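Local coordinates for hypothetical protein AGR_L_1239 (Agrobacterium tumefaciens str. C58, PDB 1VQS) that is of unknown function but belongs to the NIPSNAP family and has a ferredoxin-like fold of the dimeric alpha-beta barrel type, at residues 18-23 and 100-105; 44-49 and 65-70; 13-18 and 107-112. All blocks are in the same frame, centred on the assembly; numbering follows the deposited sequence.

In the fold
The three contacts lie on one four-stranded antiparallel sheet, ordered 48-55, 62-69, 14-22, 99-109. Contacts 1 and 3 are parts of the pairing between strands 14-22 and 99-109. Their centres are about 18 Å apart; they share R18. N104 ND2 of contact 1 is 2.9 Å from E16 OE2 of contact 3. Contact 2 sets the end of helix 27-46 and the start of strand 48-55 against strand 62-69. Its centre is about 17 Å from that of contact 1 and 12 Å from that of contact 3. The function is unknown, so no contact can be tied to an active site. A sulfate about 3 Å from the R21 side chain probably comes from the crystallisation liquor.

Contact 1: residues 18-23 and 100-105; sequences RTYRLK and EVAENK
The R21 and E100 side chains meet at a slant, with guanidinium and carboxylate planes 82° apart. R21 starts with CG anti to the backbone N and bends at chi3 (86°), which turns the guanidinium back over strand 99-109. R21 NH2 forms a salt bridge of 2.8 Å with E100 OE1, which lies in the guanidinium plane and uses its anti lone pair. The bond from R21 NE to the same oxygen is weak. V101 CG2 lies over one guanidinium face. V101 of a neighbouring subunit also packs on R21, and a sulfate ion, probably from the crystallisation liquor, lies beside it.

On the other face of the sheet, Y20 CD1 touches A102 CB at 3.6 Å. R18 and N104 run side by side there, their flat groups steeply inclined. R18 NE donates to Y20 OH at 2.9 Å, and R18 NH1 forms a salt bridge with E16. N104 OD1 accepts from G58 N of a second subunit, while its ND2 donates to E16 of the same chain.

T19 N donates to E103 O at 2.9 Å, nearly straight (173°). R21 O accepts from both V101 N and E100 N. E100 and V101 thus both face R21, a classic beta bulge in the antiparallel sheet of this ferredoxin-like fold.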
loop_
_atom_site.group_PDB
_atom_site.type_symbol
_atom_site.label_atom_id
_atom_site.label_comp_id
_atom_site.label_asym_id
_atom_site.label_seq_id
_atom_site.Cartn_x
_atom_site.Cartn_y
_atom_site.Cartn_z
ATOM N N ARG B 18 2.048 -10.935 -14.897
ATOM C CA ARG B 18 3.278 -10.259 -14.460
ATOM C C ARG B 18 3.072 -8.758 -14.614
ATOM O O ARG B 18 2.714 -8.303 -15.697
ATOM C CB ARG B 18 4.461 -10.734 -15.303
ATOM C CG ARG B 18 4.718 -12.207 -15.175
ATOM C CD ARG B 18 5.924 -12.683 -15.928
ATOM N NE ARG B 18 7.179 -12.147 -15.410
ATOM C CZ ARG B 18 7.926 -12.701 -14.456
ATOM N NH1 ARG B 18 7.544 -13.782 -13.813
ATOM N NH2 ARG B 18 9.071 -12.135 -14.110
ATOM N N THR B 19 3.313 -7.999 -13.549
ATOM C CA THR B 19 3.041 -6.583 -13.531
ATOM C C THR B 19 4.334 -5.890 -13.123
ATOM O O THR B 19 4.900 -6.178 -12.063
ATOM C CB THR B 19 1.905 -6.237 -12.531
ATOM O OG1 THR B 19 0.712 -6.957 -12.895
ATOM C CG2 THR B 19 1.630 -4.748 -12.567
ATOM N N TYR B 20 4.795 -4.958 -13.969
ATOM C CA TYR B 20 6.044 -4.197 -13.732
ATOM C C TYR B 20 5.715 -2.729 -13.649
ATOM O O TYR B 20 4.960 -2.210 -14.496
ATOM C CB TYR B 20 7.067 -4.368 -14.872
ATOM C CG TYR B 20 7.436 -5.777 -15.256
ATOM C CD1 TYR B 20 7.356 -6.800 -14.344
ATOM C CD2 TYR B 20 7.951 -6.075 -16.527
ATOM C CE1 TYR B 20 7.719 -8.098 -14.672
ATOM C CE2 TYR B 20 8.320 -7.375 -16.856
ATOM C CZ TYR B 20 8.205 -8.373 -15.904
ATOM O OH TYR B 20 8.528 -9.703 -16.181
ATOM N N ARG B 21 6.352 -2.047 -12.698
ATOM C CA ARG B 21 6.409 -0.604 -12.695
ATOM C C ARG B 21 7.754 -0.181 -13.234
ATOM O O ARG B 21 8.782 -0.542 -12.673
ATOM C CB ARG B 21 6.216 -0.015 -11.296
ATOM C CG ARG B 21 6.116 1.511 -11.306
ATOM C CD ARG B 21 6.173 2.062 -9.902
ATOM N NE ARG B 21 7.547 2.256 -9.452
ATOM C CZ ARG B 21 7.922 2.196 -8.185
ATOM N NH1 ARG B 21 7.049 1.908 -7.245
ATOM N NH2 ARG B 21 9.168 2.450 -7.864
ATOM N N LEU B 22 7.759 0.551 -14.345
ATOM C CA LEU B 22 8.992 1.020 -14.926
ATOM C C LEU B 22 9.463 2.354 -14.368
ATOM O O LEU B 22 8.700 3.140 -13.813
ATOM C CB LEU B 22 8.876 1.175 -16.459
ATOM C CG LEU B 22 8.299 -0.008 -17.235
ATOM C CD1 LEU B 22 8.477 0.219 -18.744
ATOM C CD2 LEU B 22 8.954 -1.305 -16.841
ATOM N N LYS B 23 10.754 2.606 -14.578
ATOM C CA LYS B 23 11.320 3.938 -14.460
ATOM C C LYS B 23 10.424 4.938 -15.217
ATOM O O LYS B 23 9.968 4.667 -16.333
ATOM C CB LYS B 23 12.721 3.924 -15.107
ATOM C CG LYS B 23 13.283 5.270 -15.587
ATOM C CD LYS B 23 13.702 6.110 -14.392
ATOM C CE LYS B 23 14.205 7.502 -14.763
ATOM N NZ LYS B 23 13.147 8.417 -15.322
ATOM N N GLU B 100 11.568 -1.040 -12.362
ATOM C CA GLU B 100 11.832 -0.716 -10.944
ATOM C C GLU B 100 11.289 -1.767 -9.971
ATOM O O GLU B 100 12.015 -2.276 -9.085
ATOM C CB GLU B 100 11.266 0.660 -10.569
ATOM C CG GLU B 100 12.014 1.776 -11.255
ATOM C CD GLU B 100 11.632 3.159 -10.805
ATOM O OE1 GLU B 100 10.612 3.354 -10.111
ATOM O OE2 GLU B 100 12.366 4.105 -11.190
ATOM N N VAL B 101 10.015 -2.087 -10.126
ATOM C CA VAL B 101 9.329 -3.003 -9.193
ATOM C C VAL B 101 8.499 -3.983 -9.970
ATOM O O VAL B 101 7.960 -3.667 -11.021
ATOM C CB VAL B 101 8.436 -2.231 -8.217
ATOM C CG1 VAL B 101 7.672 -3.164 -7.300
ATOM C CG2 VAL B 101 9.266 -1.304 -7.377
ATOM N N ALA B 102 8.401 -5.214 -9.482
ATOM C CA ALA B 102 7.729 -6.263 -10.231
ATOM C C ALA B 102 7.027 -7.225 -9.297
ATOM O O ALA B 102 7.471 -7.440 -8.160
ATOM C CB ALA B 102 8.722 -7.013 -11.062
ATOM N N GLU B 103 5.939 -7.813 -9.797
ATOM C CA GLU B 103 5.251 -8.894 -9.106
ATOM C C GLU B 103 4.597 -9.822 -10.113
ATOM O O GLU B 103 4.375 -9.435 -11.263
ATOM C CB GLU B 103 4.221 -8.369 -8.137
ATOM C CG GLU B 103 3.021 -7.682 -8.703
ATOM C CD GLU B 103 2.035 -7.297 -7.565
ATOM O OE1 GLU B 103 2.321 -6.326 -6.853
ATOM O OE2 GLU B 103 1.018 -8.015 -7.375
ATOM N N ASN B 104 4.334 -11.063 -9.677
ATOM C CA ASN B 104 3.548 -11.986 -10.463
ATOM C C ASN B 104 2.526 -12.689 -9.598
ATOM O O ASN B 104 2.655 -12.733 -8.379
ATOM C CB ASN B 104 4.426 -12.975 -11.248
ATOM C CG ASN B 104 5.313 -13.851 -10.386
ATOM O OD1 ASN B 104 5.603 -13.545 -9.232
ATOM N ND2 ASN B 104 5.760 -14.978 -10.970
ATOM N N LYS B 105 1.532 -13.230 -10.258
ATOM C CA LYS B 105 0.490 -14.021 -9.594
ATOM C C LYS B 105 0.024 -15.068 -10.580
ATOM O O LYS B 105 0.113 -14.890 -11.805
ATOM C CB LYS B 105 -0.696 -13.148 -9.111
ATOM C CG LYS B 105 -1.359 -12.281 -10.152
ATOM C CD LYS B 105 -2.311 -11.260 -9.517
ATOM C CE LYS B 105 -2.991 -10.362 -10.530
ATOM N NZ LYS B 105 -3.740 -9.256 -9.785
#

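Contact 2: residues 44-49 and 65-70; sequences SHLGEL and HIWAFS
W67, L46 and L49 bury the most surface here. The W67 indole lies between the two leucines. L46 comes from the end of helix 27-46 and crosses the indole at about a right angle. Its CD1 sits over the centre of one face, 3.9 Å from the centroid of the six-membered ring of W67. L49 CD1 covers the opposite face, displaced toward the rim of the indole, 3.8 Å from the same centroid. Both are CH-pi contacts. The CB atoms of both leucines also pack near CZ3 of W67. L49 has CG anti to the backbone N (chi1 178°), which lays the side chain across the face.

Two polar atoms meet the ring edge. W67 NE1 donates to H65 ND1 at 2.9 Å, close to the planes of both rings. This bond helps to set the turn of the indole and satisfies its buried N-H. G47 O lies near CZ3.

The backbone adds one direct bond: A68 N donates to E48 O at 3.0 Å. A water donates to L46 O and A68 O and accepts from E48 N. G47, just past the helix, has positive phi (94°), a backbone setting suited to glycine. Here helix 27-46 turns into the first strand of the hairpin 48-55/62-69 and packs against its second, with a leucine-tryptophan-leucine sandwich in the helix-on-sheet core of the ferredoxin-like fold.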
loop_
_atom_site.group_PDB
_atom_site.type_symbol
_atom_site.label_atom_id
_atom_site.label_comp_id
_atom_site.label_asym_id
_atom_site.label_seq_id
_atom_site.Cartn_x
_atom_site.Cartn_y
_atom_site.Cartn_z
ATOM N N SER B 44 9.904 -18.240 -27.105
ATOM C CA SER B 44 10.457 -19.533 -27.480
ATOM C C SER B 44 10.715 -20.453 -26.319
ATOM O O SER B 44 10.877 -21.656 -26.522
ATOM C CB SER B 44 11.737 -19.389 -28.276
ATOM O OG SER B 44 12.818 -19.040 -27.443
ATOM N N HIS B 45 10.771 -19.902 -25.107
ATOM C CA HIS B 45 10.869 -20.735 -23.890
ATOM C C HIS B 45 9.544 -20.850 -23.172
ATOM O O HIS B 45 9.146 -21.935 -22.781
ATOM C CB HIS B 45 11.934 -20.183 -22.937
ATOM C CG HIS B 45 13.319 -20.242 -23.501
ATOM N ND1 HIS B 45 14.020 -21.418 -23.648
ATOM C CD2 HIS B 45 14.127 -19.253 -23.970
ATOM C CE1 HIS B 45 15.196 -21.153 -24.195
ATOM N NE2 HIS B 45 15.291 -19.845 -24.389
ATOM N N LEU B 46 8.884 -19.719 -22.951
ATOM C CA LEU B 46 7.702 -19.706 -22.112
ATOM C C LEU B 46 6.474 -20.238 -22.788
ATOM O O LEU B 46 5.587 -20.727 -22.103
ATOM C CB LEU B 46 7.452 -18.318 -21.569
ATOM C CG LEU B 46 8.602 -17.741 -20.739
ATOM C CD1 LEU B 46 8.139 -16.383 -20.163
ATOM C CD2 LEU B 46 9.056 -18.665 -19.643
ATOM N N GLY B 47 6.423 -20.164 -24.113
ATOM C CA GLY B 47 5.290 -20.687 -24.856
ATOM C C GLY B 47 4.199 -19.679 -25.188
ATOM O O GLY B 47 4.393 -18.746 -25.984
ATOM N N GLU B 48 3.044 -19.875 -24.572
ATOM C CA GLU B 48 1.803 -19.210 -24.957
ATOM C C GLU B 48 1.662 -17.839 -24.292
ATOM O O GLU B 48 1.174 -17.718 -23.177
ATOM C CB GLU B 48 0.599 -20.117 -24.637
ATOM C CG GLU B 48 0.624 -21.426 -25.458
ATOM C CD GLU B 48 -0.719 -22.151 -25.496
ATOM O OE1 GLU B 48 -1.772 -21.492 -25.643
ATOM O OE2 GLU B 48 -0.714 -23.395 -25.426
ATOM N N LEU B 49 2.126 -16.803 -24.993
ATOM C CA LEU B 49 1.844 -15.423 -24.607
ATOM C C LEU B 49 0.384 -15.137 -24.879
ATOM O O LEU B 49 -0.086 -15.334 -25.994
ATOM C CB LEU B 49 2.700 -14.471 -25.424
ATOM C CG LEU B 49 2.486 -12.979 -25.182
ATOM C CD1 LEU B 49 2.814 -12.570 -23.754
ATOM C CD2 LEU B 49 3.305 -12.149 -26.206
ATOM N N HIS B 65 1.967 -8.333 -18.531
ATOM C CA HIS B 65 1.947 -9.384 -19.530
ATOM C C HIS B 65 1.472 -10.676 -18.901
ATOM O O HIS B 65 1.650 -10.892 -17.707
ATOM C CB HIS B 65 3.255 -9.518 -20.334
ATOM C CG HIS B 65 4.519 -9.664 -19.534
ATOM N ND1 HIS B 65 5.295 -10.810 -19.545
ATOM C CD2 HIS B 65 5.191 -8.767 -18.784
ATOM C CE1 HIS B 65 6.372 -10.610 -18.814
ATOM N NE2 HIS B 65 6.338 -9.383 -18.338
ATOM N N ILE B 66 0.795 -11.477 -19.725
ATOM C CA ILE B 66 0.084 -12.642 -19.294
ATOM C C ILE B 66 0.501 -13.832 -20.143
ATOM O O ILE B 66 0.555 -13.748 -21.382
ATOM C CB ILE B 66 -1.402 -12.433 -19.454
ATOM C CG1 ILE B 66 -1.834 -11.151 -18.747
ATOM C CG2 ILE B 66 -2.134 -13.646 -18.964
ATOM C CD1 ILE B 66 -3.318 -10.908 -18.759
ATOM N N TRP B 67 0.773 -14.953 -19.470
ATOM C CA TRP B 67 1.208 -16.189 -20.105
ATOM C C TRP B 67 0.306 -17.311 -19.620
ATOM O O TRP B 67 -0.123 -17.286 -18.465
ATOM C CB TRP B 67 2.652 -16.506 -19.682
ATOM C CG TRP B 67 3.614 -15.475 -20.129
ATOM C CD1 TRP B 67 3.927 -14.301 -19.479
ATOM C CD2 TRP B 67 4.365 -15.467 -21.353
ATOM N NE1 TRP B 67 4.823 -13.576 -20.227
ATOM C CE2 TRP B 67 5.132 -14.282 -21.359
ATOM C CE3 TRP B 67 4.492 -16.359 -22.420
ATOM C CZ2 TRP B 67 5.997 -13.958 -22.403
ATOM C CZ3 TRP B 67 5.372 -16.031 -23.460
ATOM C CH2 TRP B 67 6.113 -14.836 -23.423
ATOM N N ALA B 68 0.059 -18.311 -20.470
ATOM C CA ALA B 68 -0.755 -19.500 -20.121
ATOM C C ALA B 68 0.142 -20.713 -20.063
ATOM O O ALA B 68 0.984 -20.885 -20.946
ATOM C CB ALA B 68 -1.811 -19.748 -21.175
ATOM N N PHE B 69 -0.070 -21.551 -19.037
ATOM C CA PHE B 69 0.692 -22.802 -18.834
ATOM C C PHE B 69 -0.235 -23.966 -18.530
ATOM O O PHE B 69 -1.266 -23.782 -17.869
ATOM C CB PHE B 69 1.657 -22.633 -17.655
ATOM C CG PHE B 69 2.670 -21.548 -17.855
ATOM C CD1 PHE B 69 3.753 -21.771 -18.666
ATOM C CD2 PHE B 69 2.549 -20.317 -17.241
ATOM C CE1 PHE B 69 4.706 -20.776 -18.876
ATOM C CE2 PHE B 69 3.487 -19.323 -17.455
ATOM C CZ PHE B 69 4.577 -19.559 -18.261
ATOM N N SER B 70 0.127 -25.166 -18.964
ATOM C CA SER B 70 -0.737 -26.317 -18.711
ATOM C C SER B 70 -0.592 -26.846 -17.289
ATOM O O SER B 70 -1.496 -27.532 -16.785
ATOM C CB SER B 70 -0.450 -27.454 -19.699
ATOM O OG SER B 70 0.922 -27.742 -19.708
HETATM O O HOH W 1 3.073 -21.771 -22.334
#

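Contact 3: residues 13-18 and 107-112; sequences MFYEIR and MKPARF
The Y15 ring is met at its edge, near its plane, by M107 O and by P109 CD. The proline crosses it at about a right angle, with CD 4.1 Å from CD1 of Y15. Y15 OH bonds to M116 O near the chain end, and F53 of a third subunit also meets the ring. F14 lies alongside K108, both side chains pointing the same way. The F14 ring atom CE2 is 3.9 Å from K108 CE, so the lysine offers its aliphatic chain. H12, a histidine of the expression tag, meets F14 edge-to-face.

Beyond the tyrosine, I17 CD1 touches SE of the selenomethionine M107 at 3.8 Å. The M107 chain bends at chi3 (81°), with SE as the atom that reaches I17.

Y15 and M107 form an antiparallel hydrogen-bonded pair. Y15 N donates to M107 O at 2.9 Å, and M107 N donates to Y15 O at 2.8 Å. The short segments 14-18 and 107-109 run at 134°, well short of the 180° of ideal antiparallel strands. P109 has no N-H to give, and its CD packs 3.1 Å from M13 O. The chemistry is backbone pairing with apolar packing. Residues 107-109, held by Y15, also pair with a strand of the third subunit, so the sheet runs on across the interface.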
loop_
_atom_site.group_PDB
_atom_site.type_symbol
_atom_site.label_atom_id
_atom_site.label_comp_id
_atom_site.label_asym_id
_atom_site.label_seq_id
_atom_site.Cartn_x
_atom_site.Cartn_y
_atom_site.Cartn_z
HETATM N N MSE B 13 -6.093 -24.051 -18.397
HETATM C CA MSE B 13 -4.750 -23.492 -18.286
HETATM C C MSE B 13 -4.614 -22.642 -17.028
HETATM O O MSE B 13 -5.597 -22.110 -16.511
HETATM C CB MSE B 13 -4.397 -22.643 -19.527
HETATM C CG MSE B 13 -4.557 -23.353 -20.873
HETATM SE SE MSE B 13 -3.296 -24.796 -21.145
HETATM C CE MSE B 13 -1.755 -23.706 -21.776
ATOM N N PHE B 14 -3.374 -22.472 -16.579
ATOM C CA PHE B 14 -3.020 -21.539 -15.496
ATOM C C PHE B 14 -2.548 -20.259 -16.141
ATOM O O PHE B 14 -1.842 -20.309 -17.113
ATOM C CB PHE B 14 -1.879 -22.096 -14.635
ATOM C CG PHE B 14 -2.265 -23.264 -13.783
ATOM C CD1 PHE B 14 -2.189 -24.552 -14.271
ATOM C CD2 PHE B 14 -2.715 -23.066 -12.482
ATOM C CE1 PHE B 14 -2.571 -25.653 -13.462
ATOM C CE2 PHE B 14 -3.090 -24.149 -11.684
ATOM C CZ PHE B 14 -3.015 -25.429 -12.176
ATOM N N TYR B 15 -2.954 -19.121 -15.592
ATOM C CA TYR B 15 -2.601 -17.820 -16.146
ATOM C C TYR B 15 -1.667 -17.108 -15.196
ATOM O O TYR B 15 -2.029 -16.859 -14.039
ATOM C CB TYR B 15 -3.877 -17.007 -16.428
ATOM C CG TYR B 15 -4.586 -17.585 -17.616
ATOM C CD1 TYR B 15 -5.435 -18.674 -17.486
ATOM C CD2 TYR B 15 -4.340 -17.097 -18.900
ATOM C CE1 TYR B 15 -6.019 -19.243 -18.597
ATOM C CE2 TYR B 15 -4.958 -17.629 -20.017
ATOM C CZ TYR B 15 -5.786 -18.728 -19.859
ATOM O OH TYR B 15 -6.374 -19.284 -20.988
ATOM N N GLU B 16 -0.484 -16.757 -15.681
ATOM C CA GLU B 16 0.439 -15.951 -14.911
ATOM C C GLU B 16 0.328 -14.527 -15.368
ATOM O O GLU B 16 0.462 -14.236 -16.551
ATOM C CB GLU B 16 1.871 -16.387 -15.117
ATOM C CG GLU B 16 2.841 -15.577 -14.253
ATOM C CD GLU B 16 4.301 -15.955 -14.450
ATOM O OE1 GLU B 16 4.585 -16.868 -15.268
ATOM O OE2 GLU B 16 5.192 -15.352 -13.772
ATOM N N ILE B 17 0.064 -13.621 -14.430
ATOM C CA ILE B 17 -0.004 -12.200 -14.737
ATOM C C ILE B 17 1.193 -11.542 -14.068
ATOM O O ILE B 17 1.360 -11.636 -12.854
ATOM C CB ILE B 17 -1.308 -11.587 -14.212
ATOM C CG1 ILE B 17 -2.518 -12.305 -14.837
ATOM C CG2 ILE B 17 -1.336 -10.053 -14.480
ATOM C CD1 ILE B 17 -3.866 -11.709 -14.409
ATOM N N ARG B 18 2.048 -10.935 -14.897
ATOM C CA ARG B 18 3.278 -10.259 -14.460
ATOM C C ARG B 18 3.072 -8.758 -14.614
ATOM O O ARG B 18 2.714 -8.303 -15.697
ATOM C CB ARG B 18 4.461 -10.734 -15.303
ATOM C CG ARG B 18 4.718 -12.207 -15.175
ATOM C CD ARG B 18 5.924 -12.683 -15.928
ATOM N NE ARG B 18 7.179 -12.147 -15.410
ATOM C CZ ARG B 18 7.926 -12.701 -14.456
ATOM N NH1 ARG B 18 7.544 -13.782 -13.813
ATOM N NH2 ARG B 18 9.071 -12.135 -14.110
HETATM N N MSE B 107 -3.398 -17.235 -11.583
HETATM C CA MSE B 107 -4.840 -17.230 -11.491
HETATM C C MSE B 107 -5.402 -18.364 -12.368
HETATM O O MSE B 107 -4.708 -18.883 -13.266
HETATM C CB MSE B 107 -5.362 -15.811 -11.836
HETATM C CG MSE B 107 -4.721 -14.594 -10.913
HETATM SE SE MSE B 107 -5.674 -13.081 -11.331
HETATM C CE MSE B 107 -7.182 -13.372 -10.235
ATOM N N LYS B 108 -6.619 -18.785 -12.057
ATOM C CA LYS B 108 -7.314 -19.819 -12.812
ATOM C C LYS B 108 -8.475 -19.159 -13.521
ATOM O O LYS B 108 -8.994 -18.159 -13.051
ATOM C CB LYS B 108 -7.849 -20.898 -11.882
ATOM C CG LYS B 108 -6.808 -21.802 -11.271
ATOM C CD LYS B 108 -7.524 -23.005 -10.649
ATOM C CE LYS B 108 -6.583 -23.881 -9.881
ATOM N NZ LYS B 108 -7.343 -25.007 -9.290
ATOM N N PRO B 109 -8.856 -19.695 -14.681
ATOM C CA PRO B 109 -10.013 -19.170 -15.420
ATOM C C PRO B 109 -11.350 -19.609 -14.824
ATOM O O PRO B 109 -11.543 -20.797 -14.468
ATOM C CB PRO B 109 -9.853 -19.791 -16.802
ATOM C CG PRO B 109 -9.117 -21.082 -16.533
ATOM C CD PRO B 109 -8.198 -20.816 -15.375
ATOM N N ALA B 110 -12.291 -18.665 -14.758
ATOM C CA ALA B 110 -13.670 -19.014 -14.470
ATOM C C ALA B 110 -14.203 -19.889 -15.598
ATOM O O ALA B 110 -13.671 -19.889 -16.713
ATOM C CB ALA B 110 -14.502 -17.757 -14.337
ATOM N N ARG B 111 -15.285 -20.620 -15.324
ATOM C CA ARG B 111 -15.879 -21.508 -16.316
ATOM C C ARG B 111 -16.332 -20.766 -17.571
ATOM O O ARG B 111 -16.381 -21.352 -18.657
ATOM C CB ARG B 111 -17.064 -22.232 -15.688
ATOM C CG ARG B 111 -16.660 -23.259 -14.678
ATOM C CD ARG B 111 -17.809 -23.857 -13.882
ATOM N NE ARG B 111 -17.345 -25.150 -13.396
ATOM C CZ ARG B 111 -17.489 -26.308 -14.040
ATOM N NH1 ARG B 111 -18.119 -26.389 -15.209
ATOM N NH2 ARG B 111 -16.995 -27.407 -13.487
ATOM N N PHE B 112 -16.652 -19.481 -17.402
ATOM C CA PHE B 112 -17.159 -18.615 -18.478
ATOM C C PHE B 112 -16.096 -17.675 -19.049
ATOM O O PHE B 112 -16.408 -16.772 -19.820
ATOM C CB PHE B 112 -18.386 -17.807 -17.991
ATOM C CG PHE B 112 -18.182 -17.140 -16.673
ATOM C CD1 PHE B 112 -18.480 -17.804 -15.509
ATOM C CD2 PHE B 112 -17.665 -15.858 -16.591
ATOM C CE1 PHE B 112 -18.260 -17.216 -14.282
ATOM C CE2 PHE B 112 -17.469 -15.272 -15.392
ATOM C CZ PHE B 112 -17.784 -15.931 -14.218
#